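Local coordinates for putative membrane protein mmpL11 (Mycobacterium tuberculosis, PDB 4Y0L) that belongs to the RND family of membrane proteins and, by its family, probably takes part through this periplasmic domain in export across the mycobacterial cell envelope, at residues Pro1-Ser14 with Phe43-Leu56. Residues are numbered along the deposited sequence; the frame is centred on the assembly and turned at random.
Sequences PVQVLVRFDAGGAS and FADDNGSALLSAVL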
loop_
_atom_site.group_PDB
_atom_site.type_symbol
_atom_site.label_atom_id
_atom_site.label_comp_id
_atom_site.label_asym_id
_atom_site.label_seq_id
_atom_site.Cartn_x
_atom_site.Cartn_y
_atom_site.Cartn_z
ATOM N N PRO A 1 12.882 5.648 -1.817
ATOM C CA PRO A 1 11.870 4.591 -1.702
ATOM C C PRO A 1 10.651 5.037 -0.895
ATOM O O PRO A 1 10.729 5.158 0.328
ATOM C CB PRO A 1 12.626 3.462 -0.992
ATOM C CG PRO A 1 14.047 3.665 -1.385
ATOM C CD PRO A 1 14.235 5.153 -1.511
ATOM N N VAL A 2 9.539 5.282 -1.580
ATOM C CA VAL A 2 8.314 5.721 -0.922
ATOM C C VAL A 2 7.661 4.554 -0.185
ATOM O O VAL A 2 7.516 3.466 -0.740
ATOM C CB VAL A 2 7.312 6.320 -1.936
ATOM C CG1 VAL A 2 6.070 6.848 -1.223
ATOM C CG2 VAL A 2 7.969 7.432 -2.739
ATOM N N GLN A 3 7.272 4.795 1.065
ATOM C CA GLN A 3 6.661 3.770 1.907
ATOM C C GLN A 3 5.153 3.959 2.021
ATOM O O GLN A 3 4.677 5.076 2.217
ATOM C CB GLN A 3 7.280 3.790 3.307
ATOM C CG GLN A 3 8.743 3.401 3.355
ATOM C CD GLN A 3 9.347 3.620 4.727
ATOM O OE1 GLN A 3 9.592 4.756 5.137
ATOM N NE2 GLN A 3 9.579 2.532 5.453
ATOM N N VAL A 4 4.413 2.858 1.906
ATOM C CA VAL A 4 2.963 2.866 2.084
ATOM C C VAL A 4 2.556 1.760 3.053
ATOM O O VAL A 4 2.891 0.593 2.852
ATOM C CB VAL A 4 2.222 2.682 0.744
ATOM C CG1 VAL A 4 0.711 2.616 0.961
ATOM C CG2 VAL A 4 2.567 3.814 -0.208
ATOM N N LEU A 5 1.830 2.143 4.101
ATOM C CA LEU A 5 1.413 1.215 5.146
ATOM C C LEU A 5 -0.095 0.981 5.096
ATOM O O LEU A 5 -0.873 1.932 5.085
ATOM C CB LEU A 5 1.814 1.754 6.521
ATOM C CG LEU A 5 1.665 0.783 7.694
ATOM C CD1 LEU A 5 2.767 -0.265 7.668
ATOM C CD2 LEU A 5 1.668 1.536 9.012
ATOM N N VAL A 6 -0.495 -0.288 5.073
ATOM C CA VAL A 6 -1.906 -0.654 5.018
ATOM C C VAL A 6 -2.308 -1.431 6.269
ATOM O O VAL A 6 -1.749 -2.490 6.551
ATOM C CB VAL A 6 -2.224 -1.505 3.771
ATOM C CG1 VAL A 6 -3.730 -1.635 3.589
ATOM C CG2 VAL A 6 -1.596 -0.890 2.528
ATOM N N ARG A 7 -3.278 -0.900 7.010
ATOM C CA ARG A 7 -3.769 -1.550 8.225
ATOM C C ARG A 7 -5.191 -2.050 8.031
ATOM O O ARG A 7 -6.023 -1.369 7.430
ATOM C CB ARG A 7 -3.719 -0.592 9.422
ATOM C CG ARG A 7 -2.314 -0.203 9.853
ATOM C CD ARG A 7 -2.084 1.293 9.734
ATOM N NE ARG A 7 -2.498 2.016 10.934
ATOM C CZ ARG A 7 -2.696 3.331 10.988
ATOM N NH1 ARG A 7 -2.534 4.079 9.903
ATOM N NH2 ARG A 7 -3.067 3.899 12.125
ATOM N N PHE A 8 -5.455 -3.246 8.550
ATOM C CA PHE A 8 -6.780 -3.849 8.501
ATOM C C PHE A 8 -7.364 -3.964 9.903
ATOM O O PHE A 8 -6.632 -4.110 10.882
ATOM C CB PHE A 8 -6.716 -5.223 7.840
ATOM C CG PHE A 8 -6.282 -5.181 6.406
ATOM C CD1 PHE A 8 -7.196 -4.909 5.403
ATOM C CD2 PHE A 8 -4.961 -5.413 6.061
ATOM C CE1 PHE A 8 -6.803 -4.869 4.079
ATOM C CE2 PHE A 8 -4.560 -5.374 4.739
ATOM C CZ PHE A 8 -5.484 -5.102 3.745
ATOM N N ASP A 9 -8.689 -3.907 9.988
ATOM C CA ASP A 9 -9.382 -3.871 11.269
ATOM C C ASP A 9 -9.692 -5.268 11.796
ATOM O O ASP A 9 -9.850 -5.456 13.002
ATOM C CB ASP A 9 -10.681 -3.072 11.148
ATOM C CG ASP A 9 -10.734 -1.886 12.095
ATOM O OD1 ASP A 9 -10.201 -1.986 13.221
ATOM O OD2 ASP A 9 -11.315 -0.848 11.711
ATOM N N ALA A 10 -9.795 -6.240 10.893
ATOM C CA ALA A 10 -10.080 -7.618 11.284
ATOM C C ALA A 10 -9.085 -8.596 10.672
ATOM O O ALA A 10 -8.792 -8.537 9.476
ATOM C CB ALA A 10 -11.496 -7.997 10.885
ATOM N N GLY A 11 -8.572 -9.498 11.501
ATOM C CA GLY A 11 -7.682 -10.541 11.028
ATOM C C GLY A 11 -6.307 -10.018 10.666
ATOM O O GLY A 11 -6.061 -8.810 10.688
ATOM N N GLY A 12 -5.406 -10.932 10.330
ATOM C CA GLY A 12 -4.054 -10.565 9.957
ATOM C C GLY A 12 -3.991 -10.007 8.552
ATOM O O GLY A 12 -4.802 -10.364 7.693
ATOM N N ALA A 13 -3.020 -9.128 8.319
ATOM C CA ALA A 13 -2.856 -8.486 7.021
ATOM C C ALA A 13 -2.617 -9.511 5.917
ATOM O O ALA A 13 -3.046 -9.316 4.780
ATOM C CB ALA A 13 -1.707 -7.491 7.070
ATOM N N SER A 14 -1.942 -10.605 6.259
ATOM C CA SER A 14 -1.596 -11.629 5.278
ATOM C C SER A 14 -2.745 -12.599 5.012
ATOM O O SER A 14 -2.596 -13.534 4.228
ATOM C CB SER A 14 -0.367 -12.416 5.738
ATOM O OG SER A 14 -0.695 -13.289 6.800
ATOM N N PHE A 43 4.993 -8.032 5.627
ATOM C CA PHE A 43 4.097 -8.161 6.764
ATOM C C PHE A 43 4.828 -8.019 8.090
ATOM O O PHE A 43 5.824 -8.698 8.343
ATOM C CB PHE A 43 3.376 -9.504 6.711
ATOM C CG PHE A 43 2.440 -9.632 5.548
ATOM C CD1 PHE A 43 1.326 -8.815 5.452
ATOM C CD2 PHE A 43 2.671 -10.562 4.550
ATOM C CE1 PHE A 43 0.461 -8.925 4.386
ATOM C CE2 PHE A 43 1.804 -10.676 3.481
ATOM C CZ PHE A 43 0.700 -9.855 3.398
ATOM N N ALA A 44 4.327 -7.119 8.928
ATOM C CA ALA A 44 4.821 -6.983 10.289
ATOM C C ALA A 44 4.638 -8.306 11.021
ATOM O O ALA A 44 3.685 -9.041 10.761
ATOM C CB ALA A 44 4.092 -5.861 11.010
ATOM N N ASP A 45 5.557 -8.610 11.933
ATOM C CA ASP A 45 5.500 -9.859 12.689
ATOM C C ASP A 45 4.213 -9.926 13.507
ATOM O O ASP A 45 3.781 -11.001 13.921
ATOM C CB ASP A 45 6.721 -9.987 13.602
ATOM C CG ASP A 45 8.015 -9.618 12.901
ATOM O OD1 ASP A 45 8.537 -10.451 12.129
ATOM O OD2 ASP A 45 8.512 -8.493 13.124
ATOM N N ASP A 46 3.612 -8.761 13.731
ATOM C CA ASP A 46 2.323 -8.654 14.402
ATOM C C ASP A 46 1.182 -9.011 13.448
ATOM O O ASP A 46 0.086 -9.372 13.877
ATOM C CB ASP A 46 2.136 -7.234 14.943
ATOM C CG ASP A 46 0.921 -7.100 15.838
ATOM O OD1 ASP A 46 0.496 -8.115 16.430
ATOM O OD2 ASP A 46 0.395 -5.973 15.954
ATOM N N ASN A 47 1.458 -8.900 12.151
ATOM C CA ASN A 47 0.459 -9.098 11.101
ATOM C C ASN A 47 -0.674 -8.083 11.226
ATOM O O ASN A 47 -1.789 -8.320 10.764
ATOM C CB ASN A 47 -0.100 -10.526 11.137
ATOM C CG ASN A 47 -0.459 -11.056 9.748
ATOM O OD1 ASN A 47 -0.244 -10.388 8.736
ATOM N ND2 ASN A 47 -1.000 -12.265 9.701
ATOM N N GLY A 48 -0.377 -6.947 11.853
ATOM C CA GLY A 48 -1.337 -5.866 11.974
ATOM C C GLY A 48 -1.375 -5.010 10.723
ATOM O O GLY A 48 -2.399 -4.401 10.409
ATOM N N SER A 49 -0.258 -4.979 10.001
ATOM C CA SER A 49 -0.130 -4.125 8.824
ATOM C C SER A 49 0.717 -4.762 7.727
ATOM O O SER A 49 1.375 -5.782 7.940
ATOM C CB SER A 49 0.483 -2.781 9.217
ATOM O OG SER A 49 1.758 -2.965 9.807
ATOM N N ALA A 50 0.687 -4.139 6.552
ATOM C CA ALA A 50 1.512 -4.552 5.426
ATOM C C ALA A 50 2.227 -3.340 4.835
ATOM O O ALA A 50 1.592 -2.343 4.493
ATOM C CB ALA A 50 0.666 -5.237 4.367
ATOM N N LEU A 51 3.549 -3.434 4.719
ATOM C CA LEU A 51 4.345 -2.356 4.147
ATOM C C LEU A 51 4.582 -2.593 2.659
ATOM O O LEU A 51 5.060 -3.653 2.256
ATOM C CB LEU A 51 5.687 -2.226 4.873
ATOM C CG LEU A 51 6.536 -1.016 4.464
ATOM C CD1 LEU A 51 6.007 0.260 5.105
ATOM C CD2 LEU A 51 8.001 -1.232 4.816
ATOM N N LEU A 52 4.230 -1.597 1.854
ATOM C CA LEU A 52 4.531 -1.600 0.427
ATOM C C LEU A 52 5.527 -0.488 0.117
ATOM O O LEU A 52 5.243 0.688 0.344
ATOM C CB LEU A 52 3.253 -1.425 -0.395
ATOM C CG LEU A 52 2.271 -2.599 -0.350
ATOM C CD1 LEU A 52 0.897 -2.183 -0.855
ATOM C CD2 LEU A 52 2.802 -3.776 -1.161
ATOM N N SER A 53 6.695 -0.873 -0.393
ATOM C CA SER A 53 7.760 0.079 -0.690
ATOM C C SER A 53 7.980 0.211 -2.192
ATOM O O SER A 53 8.259 -0.773 -2.881
ATOM C CB SER A 53 9.059 -0.345 -0.003
ATOM O OG SER A 53 9.596 -1.513 -0.602
ATOM N N ALA A 54 7.856 1.439 -2.687
ATOM C CA ALA A 54 8.006 1.725 -4.109
ATOM C C ALA A 54 9.288 2.493 -4.383
ATOM O O ALA A 54 9.546 3.537 -3.780
ATOM C CB ALA A 54 6.816 2.508 -4.616
ATOM N N VAL A 55 10.088 1.968 -5.304
ATOM C CA VAL A 55 11.293 2.654 -5.735
ATOM C C VAL A 55 10.969 3.612 -6.879
ATOM O O VAL A 55 10.159 3.305 -7.761
ATOM C CB VAL A 55 12.379 1.664 -6.174
ATOM C CG1 VAL A 55 13.612 2.408 -6.652
ATOM C CG2 VAL A 55 12.740 0.732 -5.029
ATOM N N LEU A 56 11.608 4.775 -6.845
ATOM C CA LEU A 56 11.372 5.829 -7.820
ATOM C C LEU A 56 12.583 6.014 -8.720
ATOM O O LEU A 56 13.686 6.267 -8.232
ATOM C CB LEU A 56 11.045 7.140 -7.105
ATOM C CG LEU A 56 9.681 7.151 -6.418
ATOM C CD1 LEU A 56 9.518 8.379 -5.536
ATOM C CD2 LEU A 56 8.593 7.093 -7.475
#
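Ser14 lies over one face of the Phe43 ring, its CB 3.5 Å from the ring centroid and only 10° off the normal, a CH-pi contact. The same serine meets the amide of Asn47 by two routes: Ser14 N donates to Asn47 OD1 (3.0 Å), tilted from the carbonyl plane, and Asn47 ND2 donates to Ser14 OG (3.1 Å). With chi1 at 73°, OG sits between the backbone N and carbonyl carbon of Ser14, toward ND2. These two bonds fix the rotation of the amide, while Asn47 O accepts from Ala13 N, tying the loop after strand 2-7 to the turn before strand 49-55. Ala13 CB reaches Phe43 CD1 (3.7 Å) and Ala50 CB. Beyond this loop, strands 2-7 and 49-55 form the central pair in the four-stranded antiparallel sheet of a ferredoxin-like (beta-alpha-beta-beta-alpha-beta) fold, as in the porter subdomains of RND transporters. Six backbone hydrogen bonds join Val2 with Ala54, Val4 with Leu52 and Val6 with Ala50. These six side chains share the helix-covered face, Val2 and Val4 on helix 66-80 and Val6, Leu52 and Ala54 on helix 19-29; Val6 CG2 approaches Leu52 CD1 at 4.4 Å. On the other face Leu5 CD1 lies against Ser49 CB (3.7 Å) and Leu51 CD1 (4.2 Å); with CG anti to its backbone N (chi1 -170°), Leu5 leans toward strand 49-55. Arg7 rests CG on Ser49 CB (3.9 Å), but its guanidinium turns away to a salt bridge with Asp86 on strand 84-87.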